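Local atomic coordinates of NDP-N-acetyl-D-galactosaminuronic acid dehydrogenase (Methanosarcina mazei Go1, PDB entry 3G79), a protein that probably oxidises UDP-N-acetyl-D-mannosamine to the corresponding uronic acid, using two molecules of NAD+ for each sugar nucleotide. Residues A104-I109 / V211-P216; A34-D39 / R187-I192; L47-N52 / S100-V105; G22-G27 / R131-Y136. One frame throughout, in Å; residues are numbered along the deposited sequence.

Contact 1 of 4, residues A104-I109 / V211-P216; sequences AVTLAI and VELYSP
A104 and L213 mark the closest approach of the two backbones, with their CA atoms 7.9 Å apart. Residues 104-107 form a strand, and 211-214 belong to helix 204-214. The strand is extended, so A104 and T106 both direct their CB atoms at the helix, while V105 points away to the other side of the sheet. There V105 meets V133 of helix 124-136.

The apolar touch is small. CD2 of L213 lies 4.1 Å from CB of A104. The same methyl is 4.2 Å from OG1 of T106. L213 reaches the strand because its CG is anti to the backbone N (chi1 179°).

This is strand-helix packing in the NAD-binding Rossmann domain, where helices lie on both faces of the sheet. Helix 204-214 covers one face here, and L213 also rests on I21 and V144 of the strands that flank 104-107.

Y214 adds the polar end. Its CB does not aim at the strand, yet the long ring carries OH to 3.0 Å from OG1 of T106. The phenol is hydrogen-bonded to E146 OE2. On one face of the Y214 ring sits CG of L213, offset toward the rim and 4.1 Å above the plane.

Contact 2 of 4, residues A34-D39 / R187-I192; sequences AVLFAD and RLLKNI
L189, two residues after the N-cap residue R187, is the first of 187-192 to meet L36 of helix 30-39, so the contact begins in the first turn of helix 188-194. Just before it, the backbone N of L188 is hydrogen-bonded to E73 OE2. The CA atoms of L189 and L36 are 8.0 Å apart, the nearest pair of the two backbones. L189 CG lies 4.4 Å from CD1 of L36, a loose touch. L189 also packs on E74.

The partner helix is the one that follows strand 20-24 and the glycine-rich turn, a strand-turn-helix arrangement consistent with a Rossmann dinucleotide fold. L36 lies on the flank of this helix that looks at 188-194, and it also touches L80 of helix 77-86.

I192 gives the closer fit. Its CD1 is 3.7 Å from CD2 of L36, and its CG2 is 3.8 Å from the same methyl. With CG1 anti to the carbonyl carbon (chi1 -53°) and CG2 anti to the backbone N, the two branches of I192 both border L36 CD2. The I192 CB is also near, 3.9 Å from L36 CD2.

Contact 3 of 4, residues L47-N52 / S100-V105; sequences LGFQRN and SELDAV
L47 and L102 form the tight part of this contact, with CD1 of L47 3.7 Å from CD2 of L102. Both residues are buried, and their side chains meet at a slant. The other methyl of L102 is used as well: its CD1 lies 4.1 Å from CE2 of F49. The F49 ring and the L102 side chain come from opposite directions, and the methyl meets the ring obliquely. With CG anti to the carbonyl carbon (chi1 -44°), L102 spreads its two methyls over L47 and F49 of strand 45-49.

The two segments are not neighbours in the sheet. Strand 20-24 runs between 45-49 and 104-107 in this Rossmann domain and pairs with both. L47 and F49 bond to its backbone from one side, A104 from the other. The side chains therefore meet over one face of the central strand, and F49 and V105 both touch L24 there.

The outer side is looser. E101 is exposed, in a short 3-10 segment, and its chain runs extended past CG. Its OE2 comes 3.9 Å from CD1 of L47, and the two side chains cross at about a right angle. This is a van der Waals touch at the solvent edge of the leucine pair.

Contact 4 of 4, residues G22-G27 / R131-Y136; sequences GVLGMG and RNVGKY
L24 and V133 join the first strand of the Rossmann domain to helix 124-136. That helix directly follows strand 104-107 in the chain, and 104-107 is the sheet neighbour of 20-24. The turn after L24 holds G25 and G27, part of a GxGxxG pattern consistent with the dinucleotide-binding motif of the family.

The apolar contacts come first. L24 and V133 point toward each other's segment, and both are buried. CG2 of V133 faces both methyls of L24, at 3.7 Å from CD1 and 4.0 Å from CD2. CG1 of V133 is anti to the backbone N (chi1 173°), which puts CG2 anti to the carbonyl carbon; the two side chains meet obliquely. CB of N132 makes a looser touch, 4.5 Å from CD2 of L24. V133 also touches L162 of helix 154-166.

The hydrogen bonds stay on each side of the contact. At the helix end, Y136 N donates to V133 O. In the turn, G25 has a positive phi of 112°, a conformation that suits a residue without a side chain. M26 is the centre of an inverse gamma turn, closed by a weak bond of 2.8 Å from G27 N to G25 O.

In the fold
All four contacts lie in the NAD-binding domain and are mainly buried; E101 of contact 3 is the exposed touching residue. Contacts 3 and 4 sit closest, with centres about 6 Å apart. Contacts 1, 3 and 4 share one sheet, where G22 N is 2.8 Å from A104 O. Contacts 1 and 4 lie on opposite faces of it, with a helix on each side, and contact 3 is on the face of contact 4. Contact 2 joins two helices instead. It borders contact 1 through F37, whose CZ is 3.5 Å from CE1 of Y214. Contact 2 joins only apolar side chains and contact 4 touches through carbon atoms alone, whereas in contacts 1 and 3 side-chain oxygens of T106, Y214 and E101 take part.

Contact 1 of 4, residues A104-I109 / V211-P216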
loop_
_atom_site.group_PDB
_atom_site.type_symbol
_atom_site.label_atom_id
_atom_site.label_comp_id
_atom_site.label_asym_id
_atom_site.label_seq_id
_atom_site.Cartn_x
_atom_site.Cartn_y
_atom_site.Cartn_z
ATOM N N ALA A 104 -14.555 34.213 13.613
ATOM C CA ALA A 104 -13.918 32.911 13.808
ATOM C C ALA A 104 -12.576 33.030 14.477
ATOM O O ALA A 104 -11.873 34.022 14.289
ATOM C CB ALA A 104 -13.774 32.146 12.476
ATOM N N VAL A 105 -12.226 32.014 15.256
ATOM C CA VAL A 105 -10.927 31.940 15.879
ATOM C C VAL A 105 -10.344 30.580 15.605
ATOM O O VAL A 105 -11.016 29.575 15.751
ATOM C CB VAL A 105 -10.985 32.103 17.389
ATOM C CG1 VAL A 105 -9.602 32.189 17.956
ATOM C CG2 VAL A 105 -11.735 33.332 17.729
ATOM N N THR A 106 -9.057 30.592 15.291
ATOM C CA THR A 106 -8.247 29.423 14.999
ATOM C C THR A 106 -7.149 29.210 16.092
ATOM O O THR A 106 -6.501 30.180 16.540
ATOM C CB THR A 106 -7.680 29.628 13.593
ATOM O OG1 THR A 106 -8.275 28.694 12.699
ATOM C CG2 THR A 106 -6.202 29.537 13.567
ATOM N N LEU A 107 -6.984 27.958 16.533
ATOM C CA LEU A 107 -5.894 27.555 17.439
ATOM C C LEU A 107 -4.846 26.810 16.699
ATOM O O LEU A 107 -5.023 25.637 16.362
ATOM C CB LEU A 107 -6.371 26.638 18.568
ATOM C CG LEU A 107 -7.371 27.419 19.405
ATOM C CD1 LEU A 107 -8.742 26.806 19.224
ATOM C CD2 LEU A 107 -6.910 27.409 20.827
ATOM N N ALA A 108 -3.738 27.506 16.503
ATOM C CA ALA A 108 -2.611 27.053 15.716
ATOM C C ALA A 108 -1.398 27.018 16.617
ATOM O O ALA A 108 -0.368 27.588 16.325
ATOM C CB ALA A 108 -2.393 28.033 14.513
ATOM N N ILE A 109 -1.523 26.337 17.735
ATOM C CA ILE A 109 -0.531 26.466 18.766
ATOM C C ILE A 109 0.397 25.275 18.649
ATOM O O ILE A 109 -0.087 24.129 18.586
ATOM C CB ILE A 109 -1.217 26.578 20.127
ATOM C CG1 ILE A 109 -1.735 28.005 20.329
ATOM C CG2 ILE A 109 -0.270 26.143 21.262
ATOM C CD1 ILE A 109 -2.682 28.192 21.489
ATOM N N VAL A 211 -15.331 25.438 5.932
ATOM C CA VAL A 211 -15.032 25.533 4.513
ATOM C C VAL A 211 -14.921 27.005 4.071
ATOM O O VAL A 211 -13.988 27.372 3.369
ATOM C CB VAL A 211 -16.093 24.779 3.666
ATOM C CG1 VAL A 211 -15.915 25.073 2.182
ATOM C CG2 VAL A 211 -15.990 23.280 3.903
ATOM N N GLU A 212 -15.841 27.850 4.524
ATOM C CA GLU A 212 -15.838 29.278 4.205
ATOM C C GLU A 212 -14.595 30.006 4.726
ATOM O O GLU A 212 -14.130 30.996 4.118
ATOM C CB GLU A 212 -17.086 29.948 4.770
ATOM C CG GLU A 212 -18.395 29.248 4.412
ATOM C CD GLU A 212 -19.617 29.878 5.084
ATOM O OE1 GLU A 212 -19.505 30.970 5.701
ATOM O OE2 GLU A 212 -20.701 29.251 5.008
ATOM N N LEU A 213 -14.064 29.516 5.849
ATOM C CA LEU A 213 -12.918 30.136 6.473
ATOM C C LEU A 213 -11.704 29.801 5.646
ATOM O O LEU A 213 -10.827 30.620 5.484
ATOM C CB LEU A 213 -12.753 29.633 7.914
ATOM C CG LEU A 213 -11.590 30.169 8.706
ATOM C CD1 LEU A 213 -11.628 31.699 8.742
ATOM C CD2 LEU A 213 -11.533 29.558 10.132
ATOM N N TYR A 214 -11.670 28.595 5.090
ATOM C CA TYR A 214 -10.452 28.146 4.379
ATOM C C TYR A 214 -10.421 28.216 2.843
ATOM O O TYR A 214 -9.345 28.188 2.275
ATOM C CB TYR A 214 -10.013 26.747 4.861
ATOM C CG TYR A 214 -9.568 26.755 6.312
ATOM C CD1 TYR A 214 -8.277 27.198 6.673
ATOM C CD2 TYR A 214 -10.418 26.338 7.322
ATOM C CE1 TYR A 214 -7.869 27.226 8.003
ATOM C CE2 TYR A 214 -9.999 26.364 8.654
ATOM C CZ TYR A 214 -8.729 26.807 8.984
ATOM O OH TYR A 214 -8.334 26.860 10.330
ATOM N N SER A 215 -11.560 28.276 2.177
ATOM C CA SER A 215 -11.568 28.349 0.713
ATOM C C SER A 215 -10.790 29.563 0.184
ATOM O O SER A 215 -10.044 29.412 -0.777
ATOM C CB SER A 215 -12.996 28.315 0.133
ATOM O OG SER A 215 -13.473 26.973 0.042
ATOM N N PRO A 216 -10.921 30.754 0.819
ATOM C CA PRO A 216 -10.272 31.901 0.181
ATOM C C PRO A 216 -8.738 31.952 0.189
ATOM O O PRO A 216 -8.163 32.678 -0.606
ATOM C CB PRO A 216 -10.865 33.105 0.911
ATOM C CG PRO A 216 -12.154 32.628 1.409
ATOM C CD PRO A 216 -11.939 31.184 1.782
#

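Contact 2 of 4, residues A34-D39 / R187-I192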
loop_
_atom_site.group_PDB
_atom_site.type_symbol
_atom_site.label_atom_id
_atom_site.label_comp_id
_atom_site.label_asym_id
_atom_site.label_seq_id
_atom_site.Cartn_x
_atom_site.Cartn_y
_atom_site.Cartn_z
ATOM N N ALA A 34 -2.348 33.206 9.890
ATOM C CA ALA A 34 -3.056 34.433 10.248
ATOM C C ALA A 34 -2.871 35.407 9.133
ATOM O O ALA A 34 -3.749 36.194 8.801
ATOM C CB ALA A 34 -2.493 35.032 11.500
ATOM N N VAL A 35 -1.719 35.322 8.515
ATOM C CA VAL A 35 -1.307 36.399 7.648
ATOM C C VAL A 35 -1.819 36.128 6.231
ATOM O O VAL A 35 -2.070 37.062 5.459
ATOM C CB VAL A 35 0.211 36.600 7.847
ATOM C CG1 VAL A 35 0.937 36.802 6.588
ATOM C CG2 VAL A 35 0.470 37.689 8.912
ATOM N N LEU A 36 -2.059 34.846 5.935
ATOM C CA LEU A 36 -2.719 34.454 4.711
ATOM C C LEU A 36 -4.201 34.862 4.753
ATOM O O LEU A 36 -4.721 35.436 3.779
ATOM C CB LEU A 36 -2.575 32.943 4.516
ATOM C CG LEU A 36 -1.598 32.293 3.531
ATOM C CD1 LEU A 36 -0.687 33.263 2.842
ATOM C CD2 LEU A 36 -0.791 31.227 4.230
ATOM N N PHE A 37 -4.864 34.595 5.885
ATOM C CA PHE A 37 -6.241 35.041 6.093
ATOM C C PHE A 37 -6.342 36.552 5.870
ATOM O O PHE A 37 -7.246 37.010 5.183
ATOM C CB PHE A 37 -6.708 34.777 7.526
ATOM C CG PHE A 37 -6.999 33.333 7.855
ATOM C CD1 PHE A 37 -7.706 32.512 6.968
ATOM C CD2 PHE A 37 -6.625 32.821 9.113
ATOM C CE1 PHE A 37 -7.987 31.174 7.314
ATOM C CE2 PHE A 37 -6.911 31.504 9.475
ATOM C CZ PHE A 37 -7.578 30.665 8.564
ATOM N N ALA A 38 -5.414 37.325 6.442
ATOM C CA ALA A 38 -5.534 38.774 6.388
ATOM C C ALA A 38 -5.321 39.319 4.949
ATOM O O ALA A 38 -5.875 40.350 4.574
ATOM C CB ALA A 38 -4.599 39.462 7.436
ATOM N N ASP A 39 -4.555 38.592 4.137
ATOM C CA ASP A 39 -4.331 38.990 2.737
ATOM C C ASP A 39 -5.525 38.648 1.835
ATOM O O ASP A 39 -5.643 39.179 0.754
ATOM C CB ASP A 39 -3.051 38.333 2.167
ATOM C CG ASP A 39 -2.640 38.934 0.831
ATOM O OD1 ASP A 39 -2.342 38.147 -0.118
ATOM O OD2 ASP A 39 -2.649 40.200 0.726
ATOM N N ARG A 187 8.818 25.885 3.352
ATOM C CA ARG A 187 7.727 25.679 2.394
ATOM C C ARG A 187 6.334 26.049 2.983
ATOM O O ARG A 187 5.322 25.438 2.622
ATOM C CB ARG A 187 7.714 24.216 1.890
ATOM C CG ARG A 187 8.931 23.705 1.061
ATOM C CD ARG A 187 8.590 22.317 0.406
ATOM N NE ARG A 187 9.738 21.475 0.032
ATOM C CZ ARG A 187 9.693 20.143 -0.135
ATOM N NH1 ARG A 187 8.564 19.460 0.039
ATOM N NH2 ARG A 187 10.791 19.480 -0.485
ATOM N N LEU A 188 6.291 27.027 3.894
ATOM C CA LEU A 188 5.054 27.337 4.656
ATOM C C LEU A 188 3.905 27.913 3.798
ATOM O O LEU A 188 2.805 27.342 3.739
ATOM C CB LEU A 188 5.342 28.243 5.871
ATOM C CG LEU A 188 5.397 27.725 7.332
ATOM C CD1 LEU A 188 5.798 26.292 7.469
ATOM C CD2 LEU A 188 6.310 28.570 8.235
ATOM N N LEU A 189 4.169 29.037 3.140
ATOM C CA LEU A 189 3.185 29.676 2.293
ATOM C C LEU A 189 2.567 28.781 1.211
ATOM O O LEU A 189 1.349 28.813 1.032
ATOM C CB LEU A 189 3.742 30.957 1.700
ATOM C CG LEU A 189 3.544 32.217 2.527
ATOM C CD1 LEU A 189 4.104 32.072 3.914
ATOM C CD2 LEU A 189 4.158 33.451 1.826
ATOM N N LYS A 190 3.365 27.978 0.506
ATOM C CA LYS A 190 2.771 27.201 -0.579
ATOM C C LYS A 190 2.120 25.934 -0.115
ATOM O O LYS A 190 1.170 25.468 -0.752
ATOM C CB LYS A 190 3.695 26.942 -1.794
ATOM C CG LYS A 190 5.144 26.571 -1.522
ATOM C CD LYS A 190 6.009 27.016 -2.715
ATOM C CE LYS A 190 5.768 28.512 -3.068
ATOM N NZ LYS A 190 6.260 28.915 -4.440
ATOM N N ASN A 191 2.625 25.370 0.978
ATOM C CA ASN A 191 1.967 24.209 1.592
ATOM C C ASN A 191 0.519 24.545 1.971
ATOM O O ASN A 191 -0.410 23.876 1.539
ATOM C CB ASN A 191 2.745 23.711 2.818
ATOM C CG ASN A 191 4.013 22.942 2.453
ATOM O OD1 ASN A 191 4.725 22.495 3.335
ATOM N ND2 ASN A 191 4.284 22.782 1.165
ATOM N N ILE A 192 0.335 25.599 2.763
ATOM C CA ILE A 192 -0.998 26.038 3.142
ATOM C C ILE A 192 -1.865 26.322 1.903
ATOM O O ILE A 192 -3.046 25.981 1.892
ATOM C CB ILE A 192 -0.944 27.290 4.037
ATOM C CG1 ILE A 192 -0.013 27.060 5.248
ATOM C CG2 ILE A 192 -2.371 27.736 4.426
ATOM C CD1 ILE A 192 0.140 28.227 6.125
#

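Contact 3 of 4, residues L47-N52 / S100-V105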
loop_
_atom_site.group_PDB
_atom_site.type_symbol
_atom_site.label_atom_id
_atom_site.label_comp_id
_atom_site.label_asym_id
_atom_site.label_seq_id
_atom_site.Cartn_x
_atom_site.Cartn_y
_atom_site.Cartn_z
ATOM N N LEU A 47 -6.778 39.142 13.902
ATOM C CA LEU A 47 -6.039 39.373 15.118
ATOM C C LEU A 47 -5.210 38.157 15.377
ATOM O O LEU A 47 -5.702 37.029 15.256
ATOM C CB LEU A 47 -7.004 39.578 16.284
ATOM C CG LEU A 47 -7.951 40.790 16.237
ATOM C CD1 LEU A 47 -8.920 40.724 17.376
ATOM C CD2 LEU A 47 -7.226 42.139 16.266
ATOM N N GLY A 48 -3.941 38.372 15.703
ATOM C CA GLY A 48 -3.073 37.320 16.194
ATOM C C GLY A 48 -2.833 37.519 17.693
ATOM O O GLY A 48 -2.517 38.641 18.176
ATOM N N PHE A 49 -2.947 36.422 18.424
ATOM C CA PHE A 49 -2.936 36.479 19.853
ATOM C C PHE A 49 -1.623 35.976 20.439
ATOM O O PHE A 49 -1.214 34.819 20.198
ATOM C CB PHE A 49 -4.180 35.775 20.408
ATOM C CG PHE A 49 -5.438 36.543 20.121
ATOM C CD1 PHE A 49 -5.807 37.613 20.935
ATOM C CD2 PHE A 49 -6.210 36.247 18.984
ATOM C CE1 PHE A 49 -6.917 38.361 20.650
ATOM C CE2 PHE A 49 -7.320 36.995 18.688
ATOM C CZ PHE A 49 -7.675 38.053 19.500
ATOM N N GLN A 50 -0.968 36.900 21.158
ATOM C CA GLN A 50 0.261 36.668 21.948
ATOM C C GLN A 50 0.292 37.313 23.362
ATOM O O GLN A 50 0.089 38.515 23.516
ATOM C CB GLN A 50 1.474 37.197 21.189
ATOM C CG GLN A 50 2.471 36.146 20.786
ATOM C CD GLN A 50 3.087 35.421 21.957
ATOM O OE1 GLN A 50 3.406 34.239 21.859
ATOM N NE2 GLN A 50 3.234 36.099 23.058
ATOM N N ARG A 51 0.575 36.517 24.386
ATOM C CA ARG A 51 0.969 37.030 25.722
ATOM C C ARG A 51 2.291 37.837 25.629
ATOM O O ARG A 51 3.053 37.660 24.684
ATOM C CB ARG A 51 1.202 35.818 26.644
ATOM C CG ARG A 51 0.692 35.906 28.096
ATOM C CD ARG A 51 1.633 35.155 29.035
ATOM N NE ARG A 51 1.005 34.067 29.809
ATOM C CZ ARG A 51 0.987 32.769 29.459
ATOM N NH1 ARG A 51 1.538 32.348 28.319
ATOM N NH2 ARG A 51 0.408 31.877 30.263
ATOM N N ASN A 52 2.584 38.715 26.588
ATOM C CA ASN A 52 4.007 39.006 26.883
ATOM C C ASN A 52 4.638 37.880 27.705
ATOM O O ASN A 52 4.957 38.073 28.888
ATOM C CB ASN A 52 4.238 40.335 27.603
ATOM C CG ASN A 52 5.667 40.450 28.208
ATOM O OD1 ASN A 52 5.871 41.145 29.209
ATOM N ND2 ASN A 52 6.645 39.746 27.614
ATOM N N SER A 100 -13.697 37.993 21.711
ATOM C CA SER A 100 -15.094 38.368 21.668
ATOM C C SER A 100 -15.563 39.062 20.399
ATOM O O SER A 100 -16.730 38.901 20.037
ATOM C CB SER A 100 -15.519 39.116 22.914
ATOM O OG SER A 100 -15.864 38.167 23.906
ATOM N N GLU A 101 -14.693 39.817 19.731
ATOM C CA GLU A 101 -15.136 40.622 18.595
ATOM C C GLU A 101 -15.211 39.799 17.285
ATOM O O GLU A 101 -15.572 40.334 16.248
ATOM C CB GLU A 101 -14.184 41.814 18.354
ATOM C CG GLU A 101 -13.765 42.694 19.583
ATOM C CD GLU A 101 -12.488 43.542 19.314
ATOM O OE1 GLU A 101 -12.266 44.552 20.043
ATOM O OE2 GLU A 101 -11.725 43.202 18.372
ATOM N N LEU A 102 -14.856 38.517 17.316
ATOM C CA LEU A 102 -14.605 37.787 16.068
ATOM C C LEU A 102 -15.721 36.912 15.569
ATOM O O LEU A 102 -16.543 36.434 16.339
ATOM C CB LEU A 102 -13.354 36.908 16.183
ATOM C CG LEU A 102 -12.170 37.575 16.847
ATOM C CD1 LEU A 102 -11.114 36.526 17.122
ATOM C CD2 LEU A 102 -11.678 38.657 15.920
ATOM N N ASP A 103 -15.696 36.702 14.259
ATOM C CA ASP A 103 -16.497 35.675 13.568
ATOM C C ASP A 103 -15.889 34.295 13.663
ATOM O O ASP A 103 -16.629 33.302 13.730
ATOM C CB ASP A 103 -16.662 36.041 12.108
ATOM C CG ASP A 103 -17.481 37.290 11.935
ATOM O OD1 ASP A 103 -17.018 38.221 11.238
ATOM O OD2 ASP A 103 -18.587 37.333 12.519
ATOM N N ALA A 104 -14.555 34.213 13.613
ATOM C CA ALA A 104 -13.918 32.911 13.808
ATOM C C ALA A 104 -12.576 33.030 14.477
ATOM O O ALA A 104 -11.873 34.022 14.289
ATOM C CB ALA A 104 -13.774 32.146 12.476
ATOM N N VAL A 105 -12.226 32.014 15.256
ATOM C CA VAL A 105 -10.927 31.940 15.879
ATOM C C VAL A 105 -10.344 30.580 15.605
ATOM O O VAL A 105 -11.016 29.575 15.751
ATOM C CB VAL A 105 -10.985 32.103 17.389
ATOM C CG1 VAL A 105 -9.602 32.189 17.956
ATOM C CG2 VAL A 105 -11.735 33.332 17.729
#

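Contact 4 of 4, residues G22-G27 / R131-Y136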
loop_
_atom_site.group_PDB
_atom_site.type_symbol
_atom_site.label_atom_id
_atom_site.label_comp_id
_atom_site.label_asym_id
_atom_site.label_seq_id
_atom_site.Cartn_x
_atom_site.Cartn_y
_atom_site.Cartn_z
ATOM N N GLY A 22 -9.479 35.372 14.088
ATOM C CA GLY A 22 -8.442 35.493 15.100
ATOM C C GLY A 22 -7.565 34.278 14.967
ATOM O O GLY A 22 -8.058 33.197 14.645
ATOM N N VAL A 23 -6.258 34.458 15.135
ATOM C CA VAL A 23 -5.381 33.279 15.276
ATOM C C VAL A 23 -4.642 33.304 16.604
ATOM O O VAL A 23 -4.096 34.347 17.000
ATOM C CB VAL A 23 -4.425 33.148 14.109
ATOM C CG1 VAL A 23 -3.573 31.944 14.274
ATOM C CG2 VAL A 23 -5.222 33.036 12.808
ATOM N N LEU A 24 -4.694 32.186 17.313
ATOM C CA LEU A 24 -3.944 32.026 18.547
ATOM C C LEU A 24 -2.762 31.131 18.263
ATOM O O LEU A 24 -2.938 30.019 17.717
ATOM C CB LEU A 24 -4.787 31.359 19.631
ATOM C CG LEU A 24 -5.687 32.158 20.558
ATOM C CD1 LEU A 24 -6.998 32.392 19.907
ATOM C CD2 LEU A 24 -5.881 31.386 21.830
ATOM N N GLY A 25 -1.568 31.588 18.650
ATOM C CA GLY A 25 -0.355 30.787 18.416
ATOM C C GLY A 25 0.536 31.454 17.381
ATOM O O GLY A 25 0.563 31.059 16.179
ATOM N N MET A 26 1.274 32.471 17.835
ATOM C CA MET A 26 2.154 33.172 16.920
ATOM C C MET A 26 3.490 32.414 16.679
ATOM O O MET A 26 4.575 32.901 16.990
ATOM C CB MET A 26 2.312 34.636 17.330
ATOM C CG MET A 26 1.019 35.466 17.170
ATOM S SD MET A 26 0.211 35.462 15.521
ATOM C CE MET A 26 0.569 37.048 15.029
ATOM N N GLY A 27 3.375 31.214 16.092
ATOM C CA GLY A 27 4.525 30.327 15.855
ATOM C C GLY A 27 4.816 30.060 14.385
ATOM O O GLY A 27 4.342 30.790 13.502
ATOM N N ARG A 131 -8.889 27.234 26.495
ATOM C CA ARG A 131 -9.397 27.975 27.647
ATOM C C ARG A 131 -9.566 29.459 27.292
ATOM O O ARG A 131 -10.664 30.008 27.375
ATOM C CB ARG A 131 -8.490 27.776 28.862
ATOM C CG ARG A 131 -8.567 26.355 29.534
ATOM C CD ARG A 131 -8.375 26.405 31.085
ATOM N NE ARG A 131 -7.934 25.165 31.746
ATOM C CZ ARG A 131 -6.652 24.841 31.961
ATOM N NH1 ARG A 131 -6.332 23.717 32.611
ATOM N NH2 ARG A 131 -5.662 25.635 31.524
ATOM N N ASN A 132 -8.515 30.127 26.841
ATOM C CA ASN A 132 -8.699 31.532 26.491
ATOM C C ASN A 132 -9.839 31.762 25.512
ATOM O O ASN A 132 -10.686 32.660 25.724
ATOM C CB ASN A 132 -7.429 32.142 25.963
ATOM C CG ASN A 132 -6.567 32.705 27.059
ATOM O OD1 ASN A 132 -5.370 32.814 26.873
ATOM N ND2 ASN A 132 -7.166 33.087 28.207
ATOM N N VAL A 133 -9.862 30.956 24.443
ATOM C CA VAL A 133 -11.018 30.927 23.550
ATOM C C VAL A 133 -12.361 30.719 24.292
ATOM O O VAL A 133 -13.261 31.567 24.193
ATOM C CB VAL A 133 -10.819 29.915 22.416
ATOM C CG1 VAL A 133 -12.103 29.753 21.572
ATOM C CG2 VAL A 133 -9.700 30.394 21.569
ATOM N N GLY A 134 -12.491 29.604 25.022
ATOM C CA GLY A 134 -13.715 29.341 25.755
ATOM C C GLY A 134 -14.115 30.558 26.582
ATOM O O GLY A 134 -15.276 30.945 26.598
ATOM N N LYS A 135 -13.127 31.168 27.238
ATOM C CA LYS A 135 -13.308 32.275 28.144
ATOM C C LYS A 135 -14.021 33.415 27.489
ATOM O O LYS A 135 -14.772 34.125 28.158
ATOM C CB LYS A 135 -11.951 32.755 28.656
ATOM C CG LYS A 135 -11.991 33.847 29.720
ATOM C CD LYS A 135 -11.019 33.544 30.887
ATOM C CE LYS A 135 -9.547 33.463 30.423
ATOM N NZ LYS A 135 -8.793 32.303 31.024
ATOM N N TYR A 136 -13.795 33.612 26.186
ATOM C CA TYR A 136 -14.340 34.814 25.532
ATOM C C TYR A 136 -15.343 34.484 24.407
ATOM O O TYR A 136 -15.893 35.372 23.738
ATOM C CB TYR A 136 -13.207 35.747 25.091
ATOM C CG TYR A 136 -12.423 36.341 26.242
ATOM C CD1 TYR A 136 -12.992 37.332 27.068
ATOM C CD2 TYR A 136 -11.119 35.920 26.527
ATOM C CE1 TYR A 136 -12.287 37.885 28.146
ATOM C CE2 TYR A 136 -10.395 36.479 27.616
ATOM C CZ TYR A 136 -10.993 37.457 28.411
ATOM O OH TYR A 136 -10.318 38.019 29.465
#